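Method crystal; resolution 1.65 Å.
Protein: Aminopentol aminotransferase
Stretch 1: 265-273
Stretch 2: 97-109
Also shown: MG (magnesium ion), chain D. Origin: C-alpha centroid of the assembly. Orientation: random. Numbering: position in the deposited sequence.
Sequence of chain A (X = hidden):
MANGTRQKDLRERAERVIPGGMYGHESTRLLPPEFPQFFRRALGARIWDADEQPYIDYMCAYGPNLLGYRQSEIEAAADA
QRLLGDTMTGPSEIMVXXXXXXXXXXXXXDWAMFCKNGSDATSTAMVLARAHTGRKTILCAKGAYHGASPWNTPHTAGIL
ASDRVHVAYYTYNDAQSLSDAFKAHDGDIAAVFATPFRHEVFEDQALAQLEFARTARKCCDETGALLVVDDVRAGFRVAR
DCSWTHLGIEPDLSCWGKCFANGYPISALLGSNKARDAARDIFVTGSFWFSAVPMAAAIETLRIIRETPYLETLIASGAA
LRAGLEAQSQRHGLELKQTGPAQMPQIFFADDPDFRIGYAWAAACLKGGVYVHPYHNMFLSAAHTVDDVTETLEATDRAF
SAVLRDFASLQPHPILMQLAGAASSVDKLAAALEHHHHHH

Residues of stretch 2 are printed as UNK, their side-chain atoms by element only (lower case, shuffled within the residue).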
ATOM      1  N   PRO A 265      -7.091   3.897  -4.330  1.00 17.15           N
ATOM      2  CA  PRO A 265      -6.216   3.490  -3.228  1.00 15.69           C
ATOM      3  C   PRO A 265      -5.351   4.653  -2.765  1.00 17.44           C
ATOM      4  O   PRO A 265      -4.364   5.040  -3.444  1.00 18.48           O
ATOM      5  CB  PRO A 265      -5.395   2.365  -3.859  1.00 16.54           C
ATOM      6  CG  PRO A 265      -5.256   2.798  -5.314  1.00 16.68           C
ATOM      7  CD  PRO A 265      -6.560   3.505  -5.645  1.00 16.93           C
ATOM      8  N   ILE A 266      -5.705   5.178  -1.588  1.00 15.75           N
ATOM      9  CA  ILE A 266      -4.978   6.234  -0.957  1.00 16.83           C
ATOM     10  C   ILE A 266      -5.409   6.271   0.525  1.00 16.27           C
ATOM     11  O   ILE A 266      -6.584   6.061   0.858  1.00 15.15           O
ATOM     12  CB  ILE A 266      -5.170   7.592  -1.652  1.00 16.99           C
ATOM     13  CG1 ILE A 266      -4.352   8.692  -0.976  1.00 16.49           C
ATOM     14  CG2 ILE A 266      -6.647   7.980  -1.765  1.00 18.21           C
ATOM     15  CD1 ILE A 266      -4.190   9.938  -1.805  1.00 17.76           C
ATOM     16  N   SER A 267      -4.426   6.529   1.380  1.00 16.48           N
ATOM     17  CA  SER A 267      -4.590   6.629   2.863  1.00 16.45           C
ATOM     18  C   SER A 267      -3.791   7.839   3.317  1.00 16.97           C
ATOM     19  O   SER A 267      -3.016   8.414   2.531  1.00 16.07           O
ATOM     20  CB  SER A 267      -4.165   5.340   3.568  1.00 17.29           C
ATOM     21  OG  SER A 267      -4.954   4.229   3.133  1.00 15.73           O
ATOM     22  N   ALA A 268      -4.014   8.290   4.553  1.00 15.70           N
ATOM     23  CA  ALA A 268      -3.431   9.526   5.008  1.00 16.27           C
ATOM     24  C   ALA A 268      -3.165   9.484   6.505  1.00 15.94           C
ATOM     25  O   ALA A 268      -3.954   8.908   7.265  1.00 14.98           O
ATOM     26  CB  ALA A 268      -4.332  10.699   4.719  1.00 16.44           C
ATOM     27  N   LEU A 269      -2.099  10.187   6.884  1.00 16.46           N
ATOM     28  CA  LEU A 269      -1.835  10.627   8.257  1.00 17.34           C
ATOM     29  C   LEU A 269      -2.012  12.148   8.356  1.00 17.69           C
ATOM     30  O   LEU A 269      -1.314  12.898   7.677  1.00 19.31           O
ATOM     31  CB  LEU A 269      -0.424  10.200   8.652  1.00 17.40           C
ATOM     32  CG  LEU A 269      -0.051  10.530  10.107  1.00 18.17           C
ATOM     33  CD1 LEU A 269      -1.014   9.844  11.051  1.00 18.70           C
ATOM     34  CD2 LEU A 269       1.375  10.104  10.426  1.00 18.88           C
ATOM     35  N   LEU A 270      -2.931  12.602   9.211  1.00 17.91           N
ATOM     36  CA  LEU A 270      -3.194  14.040   9.493  1.00 19.31           C
ATOM     37  C   LEU A 270      -2.621  14.370  10.871  1.00 20.88           C
ATOM     38  O   LEU A 270      -2.774  13.572  11.791  1.00 19.83           O
ATOM     39  CB  LEU A 270      -4.696  14.313   9.442  1.00 20.42           C
ATOM     40  CG  LEU A 270      -5.329  14.575   8.066  1.00 21.66           C
ATOM     41  CD1 LEU A 270      -5.056  15.984   7.575  1.00 24.36           C
ATOM     42  CD2 LEU A 270      -4.837  13.571   7.044  1.00 20.99           C
ATOM     43  N   GLY A 271      -1.912  15.496  10.995  1.00 20.21           N
ATOM     44  CA  GLY A 271      -1.182  15.737  12.229  1.00 20.71           C
ATOM     45  C   GLY A 271      -1.152  17.202  12.579  1.00 20.58           C
ATOM     46  O   GLY A 271      -1.238  18.032  11.686  1.00 18.58           O
ATOM     47  N   SER A 272      -1.093  17.494  13.883  1.00 20.36           N
ATOM     48  CA  SER A 272      -0.968  18.847  14.363  1.00 22.01           C
ATOM     49  C   SER A 272       0.503  19.281  14.284  1.00 21.58           C
ATOM     50  O   SER A 272       1.419  18.459  14.185  1.00 22.75           O
ATOM     51  CB  SER A 272      -1.519  18.977  15.765  1.00 23.14           C
ATOM     52  OG  SER A 272      -0.606  18.433  16.679  1.00 27.06           O
ATOM     53  N   ASN A 273       0.719  20.593  14.326  1.00 23.80           N
ATOM     54  CA  ASN A 273       2.051  21.199  14.288  1.00 25.45           C
ATOM     55  C   ASN A 273       2.957  20.639  15.387  1.00 27.30           C
ATOM     56  O   ASN A 273       4.139  20.552  15.205  1.00 31.56           O
ATOM     57  CB  ASN A 273       1.945  22.725  14.319  1.00 25.41           C
ATOM     58  CG  ASN A 273       1.672  23.278  12.938  1.00 25.45           C
ATOM     59  OD1 ASN A 273       2.097  22.684  11.946  1.00 27.32           O
ATOM     60  ND2 ASN A 273       0.937  24.375  12.851  1.00 24.98           N
ATOM     61  N   UNK A  97      -2.807  20.660  -3.492  1.00 21.50           N
ATOM     62  CA  UNK A  97      -4.235  20.956  -3.405  1.00 22.20           C
ATOM     63  C   UNK A  97      -4.932  19.960  -2.465  1.00 20.49           C
ATOM     64  O   UNK A  97      -5.784  20.353  -1.681  1.00 19.58           O
ATOM     65  o   UNK A  97      -3.171  21.980  -6.042  1.00 30.95           O
ATOM     66  c   UNK A  97      -4.318  22.045  -5.650  1.00 25.86           C
ATOM     67  n   UNK A  97      -5.072  23.088  -5.879  1.00 29.98           N
ATOM     68  c   UNK A  97      -4.902  20.957  -4.776  1.00 22.96           C
ATOM     69  N   UNK A  98      -4.573  18.682  -2.573  1.00 18.96           N
ATOM     70  CA  UNK A  98      -5.182  17.653  -1.716  1.00 18.69           C
ATOM     71  C   UNK A  98      -4.805  17.900  -0.246  1.00 19.08           C
ATOM     72  O   UNK A  98      -5.691  17.874   0.613  1.00 17.17           O
ATOM     73  c   UNK A  98      -4.571  13.826  -1.761  1.00 18.61           C
ATOM     74  c   UNK A  98      -4.764  16.261  -2.182  1.00 18.44           C
ATOM     75  c   UNK A  98      -5.186  15.112  -1.277  1.00 18.17           C
ATOM     76  c   UNK A  98      -6.698  15.014  -1.164  1.00 18.09           C
ATOM     77  N   UNK A  99      -3.528  18.165   0.045  1.00 18.84           N
ATOM     78  CA  UNK A  99      -3.104  18.385   1.415  1.00 18.91           C
ATOM     79  C   UNK A  99      -3.810  19.616   1.984  1.00 21.16           C
ATOM     80  O   UNK A  99      -4.232  19.595   3.134  1.00 20.15           O
ATOM     81  c   UNK A  99      -1.614  18.508   1.517  1.00 19.25           C
ATOM     82  N   UNK A 100      -3.945  20.674   1.171  1.00 21.00           N
ATOM     83  CA  UNK A 100      -4.688  21.882   1.601  1.00 22.71           C
ATOM     84  C   UNK A 100      -6.133  21.514   1.939  1.00 22.77           C
ATOM     85  O   UNK A 100      -6.662  21.933   2.961  1.00 22.61           O
ATOM     86  c   UNK A 100      -3.076  24.577  -0.732  1.00 23.98           C
ATOM     87  o   UNK A 100      -3.820  24.459  -1.737  1.00 24.87           O
ATOM     88  c   UNK A 100      -4.664  22.988   0.546  1.00 22.14           C
ATOM     89  c   UNK A 100      -3.320  23.668   0.472  1.00 22.84           C
ATOM     90  o   UNK A 100      -2.128  25.388  -0.653  1.00 23.15           O
ATOM     91  N   UNK A 101      -6.773  20.746   1.066  1.00 22.93           N
ATOM     92  CA  UNK A 101      -8.194  20.423   1.266  1.00 22.37           C
ATOM     93  C   UNK A 101      -8.357  19.590   2.546  1.00 21.93           C
ATOM     94  O   UNK A 101      -9.257  19.851   3.373  1.00 21.97           O
ATOM     95  c   UNK A 101      -8.767  19.728   0.069  1.00 21.11           C
ATOM     96  N   UNK A 102      -7.507  18.583   2.713  1.00 19.67           N
ATOM     97  CA  UNK A 102      -7.696  17.636   3.809  1.00 21.97           C
ATOM     98  C   UNK A 102      -7.380  18.340   5.136  1.00 20.60           C
ATOM     99  O   UNK A 102      -8.129  18.219   6.079  1.00 20.67           O
ATOM    100  c   UNK A 102      -8.152  15.033   5.307  1.00 22.74           C
ATOM    101  c   UNK A 102      -7.472  15.080   4.089  1.00 19.87           C
ATOM    102  c   UNK A 102      -7.796  12.697   3.890  1.00 19.30           C
ATOM    103  c   UNK A 102      -8.481  12.673   5.085  1.00 19.86           C
ATOM    104  c   UNK A 102      -6.883  16.364   3.559  1.00 21.10           C
ATOM    105  c   UNK A 102      -7.289  13.895   3.399  1.00 19.15           C
ATOM    106  c   UNK A 102      -8.683  13.843   5.781  1.00 20.90           C
ATOM    107  N   UNK A 103      -6.293  19.106   5.179  1.00 20.92           N
ATOM    108  CA  UNK A 103      -5.910  19.837   6.363  1.00 21.78           C
ATOM    109  C   UNK A 103      -6.984  20.883   6.715  1.00 23.12           C
ATOM    110  O   UNK A 103      -7.284  21.097   7.920  1.00 22.67           O
ATOM    111  c   UNK A 103      -3.413  19.515   6.195  1.00 22.03           C
ATOM    112  c   UNK A 103      -4.313  21.588   7.249  1.00 23.57           C
ATOM    113  c   UNK A 103      -4.546  20.522   6.194  1.00 21.98           C
ATOM    114  N   UNK A 104      -7.569  21.524   5.695  1.00 22.01           N
ATOM    115  CA  UNK A 104      -8.620  22.481   5.937  1.00 22.40           C
ATOM    116  C   UNK A 104      -9.854  21.847   6.588  1.00 24.09           C
ATOM    117  O   UNK A 104     -10.545  22.514   7.314  1.00 25.52           O
ATOM    118  N   UNK A 105     -10.150  20.574   6.296  1.00 21.42           N
ATOM    119  CA  UNK A 105     -11.385  19.925   6.755  1.00 22.69           C
ATOM    120  C   UNK A 105     -11.241  19.377   8.180  1.00 23.42           C
ATOM    121  O   UNK A 105     -12.233  19.193   8.836  1.00 24.30           O
ATOM    122  c   UNK A 105     -13.857  17.022   3.828  1.00 20.77           C
ATOM    123  s   UNK A 105     -12.449  17.959   3.227  1.00 21.34           S
ATOM    124  c   UNK A 105     -11.775  18.770   5.823  1.00 21.48           C
ATOM    125  c   UNK A 105     -12.338  19.256   4.486  1.00 22.63           C
ATOM    126  N   UNK A 106     -10.013  19.073   8.617  1.00 22.31           N
ATOM    127  CA  UNK A 106      -9.731  18.370   9.877  1.00 21.96           C
ATOM    128  C   UNK A 106      -9.196  19.396  10.884  1.00 22.23           C
ATOM    129  O   UNK A 106      -8.059  19.877  10.777  1.00 21.60           O
ATOM    130  c   UNK A 106      -8.776  17.178   9.641  1.00 22.32           C
ATOM    131  c   UNK A 106      -8.418  16.406  10.914  1.00 21.72           C
ATOM    132  c   UNK A 106      -9.343  16.238   8.606  1.00 21.72           C
ATOM    133  N   UNK A 107     -10.047  19.783  11.853  1.00 23.21           N
ATOM    134  CA  UNK A 107      -9.744  20.876  12.798  1.00 26.50           C
ATOM    135  C   UNK A 107      -8.422  20.662  13.551  1.00 26.10           C
ATOM    136  O   UNK A 107      -7.702  21.602  13.769  1.00 27.03           O
ATOM    137  c   UNK A 107     -11.973  23.835  16.010  1.00 68.70           C
ATOM    138  c   UNK A 107     -12.037  21.899  13.328  1.00 43.53           C
ATOM    139  n   UNK A 107     -11.239  24.026  17.096  1.00 71.19           N
ATOM    140  n   UNK A 107     -12.312  24.871  15.259  1.00 64.79           N
ATOM    141  c   UNK A 107     -10.861  21.072  13.832  1.00 31.28           C
ATOM    142  c   UNK A 107     -13.039  22.231  14.433  1.00 53.75           C
ATOM    143  n   UNK A 107     -12.364  22.601  15.680  1.00 62.66           N
ATOM    144  N   UNK A 108      -8.100  19.435  13.971  1.00 24.16           N
ATOM    145  CA  UNK A 108      -6.892  19.203  14.754  1.00 23.70           C
ATOM    146  C   UNK A 108      -5.616  19.342  13.918  1.00 23.63           C
ATOM    147  O   UNK A 108      -4.549  19.429  14.468  1.00 24.14           O
ATOM    148  c   UNK A 108      -6.481  16.684  14.601  1.00 21.58           C
ATOM    149  c   UNK A 108      -7.153  15.746  13.899  1.00 22.41           C
ATOM    150  n   UNK A 108      -5.149  16.336  14.540  1.00 22.98           N
ATOM    151  c   UNK A 108      -6.951  17.823  15.435  1.00 23.54           C
ATOM    152  n   UNK A 108      -6.223  14.896  13.353  1.00 21.26           N
ATOM    153  c   UNK A 108      -5.017  15.276  13.763  1.00 22.00           C
ATOM    154  N   UNK A 109      -5.730  19.218  12.597  1.00 23.49           N
ATOM    155  CA  UNK A 109      -4.560  18.960  11.748  1.00 23.67           C
ATOM    156  C   UNK A 109      -4.056  20.253  11.096  1.00 21.48           C
ATOM    157  O   UNK A 109      -4.864  21.077  10.675  1.00 23.70           O
ATOM    158  c   UNK A 109      -4.925  17.953  10.689  1.00 23.94           C
TER
HETATM  159 MG    MG D 502      -6.999  21.852   9.991  1.00 27.36          MG
HETATM  160  O   HOH W   1      -9.230  22.737   9.854  1.00 26.54           O
HETATM  161  O   HOH W   2      -6.033  23.971   9.266  1.00 28.61           O

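Position 97 has two side-chain carbons, the second bearing one oxygen and one nitrogen. It lies out of reach of stretch 1. The count and bonding of the atoms fit a short amide, Asn 97.

Position 98 has four carbons, forked at the second. One branch end meets Ile 266 CD1. This is Leu 98; its CD2 is 3.9 Å from Ile 266 CD1.

Position 99 has a single carbon and no contact. It is Ala 99.

Position 100 has three carbons, the third carrying two oxygens. The carboxylate makes this Glu 100. It does not reach stretch 1.

Position 101 again has one carbon, out of reach. It is Ala 101.

Position 102 has one carbon followed by a ring of six carbons. Leu 270 CD2 sits over one ring face, and Ala 268 CB approaches obliquely. A ring with no oxygen attached means Phe 102. Its CE2 is 4.1 Å from Ala 268 CB.

Position 103 has one carbon carrying two more, and one branch end lies near Leu 270 CD1. This makes it Val 103. Its CG2 is 4.1 Å from Leu 270 CD1.

Position 104 has no side-chain atoms, so it is Gly 104. Its carbonyl oxygen accepts a hydrogen bond from water 1.

Position 105 has two carbons, a sulfur and a last carbon, unbranched. The thioether identifies Met 105. It makes no contact here.

Position 106 has a carbon bearing two others, near Leu 270. It is Val 106, with CG2 4.4 Å from Leu 270 CG. It is the first residue to leave helical phi/psi.

Position 107 has three carbons, a nitrogen, and a carbon carrying two more nitrogens. This guanidinium is Arg 107, directed out of reach.

Position 108 has one carbon and a five-membered ring of three carbons and two nitrogens; its edge faces Leu 270 O. The imidazole gives His 108. Its CE1 is 3.4 Å from Leu 270 O.

Position 109 has one carbon, and its CB is 3.7 Å from Leu 270 CD1. It is Ala 109, the end of a type I turn that starts at Val 106.

The contact centres on Leu 270, which touches Phe 102, Val 103, Val 106, His 108 and Ala 109. Leu 270 CD2 is 4.0 Å from the centroid of the Phe 102 ring, close to its normal, a CH-pi contact. No hydrogen bond crosses between the stretches, so packing dominates. Ala 109 CA and Gly 271 O add a CA-H...O contact of 3.4 Å. The carbonyl oxygens of Val 103, in the helix, and of Val 106 and Ala 109, at the two ends of the turn, bind the magnesium ion together with two waters, tying the helix end to the turn that meets the strand.

Stretch 2 (97-109) NLAEAFVGMVRHA
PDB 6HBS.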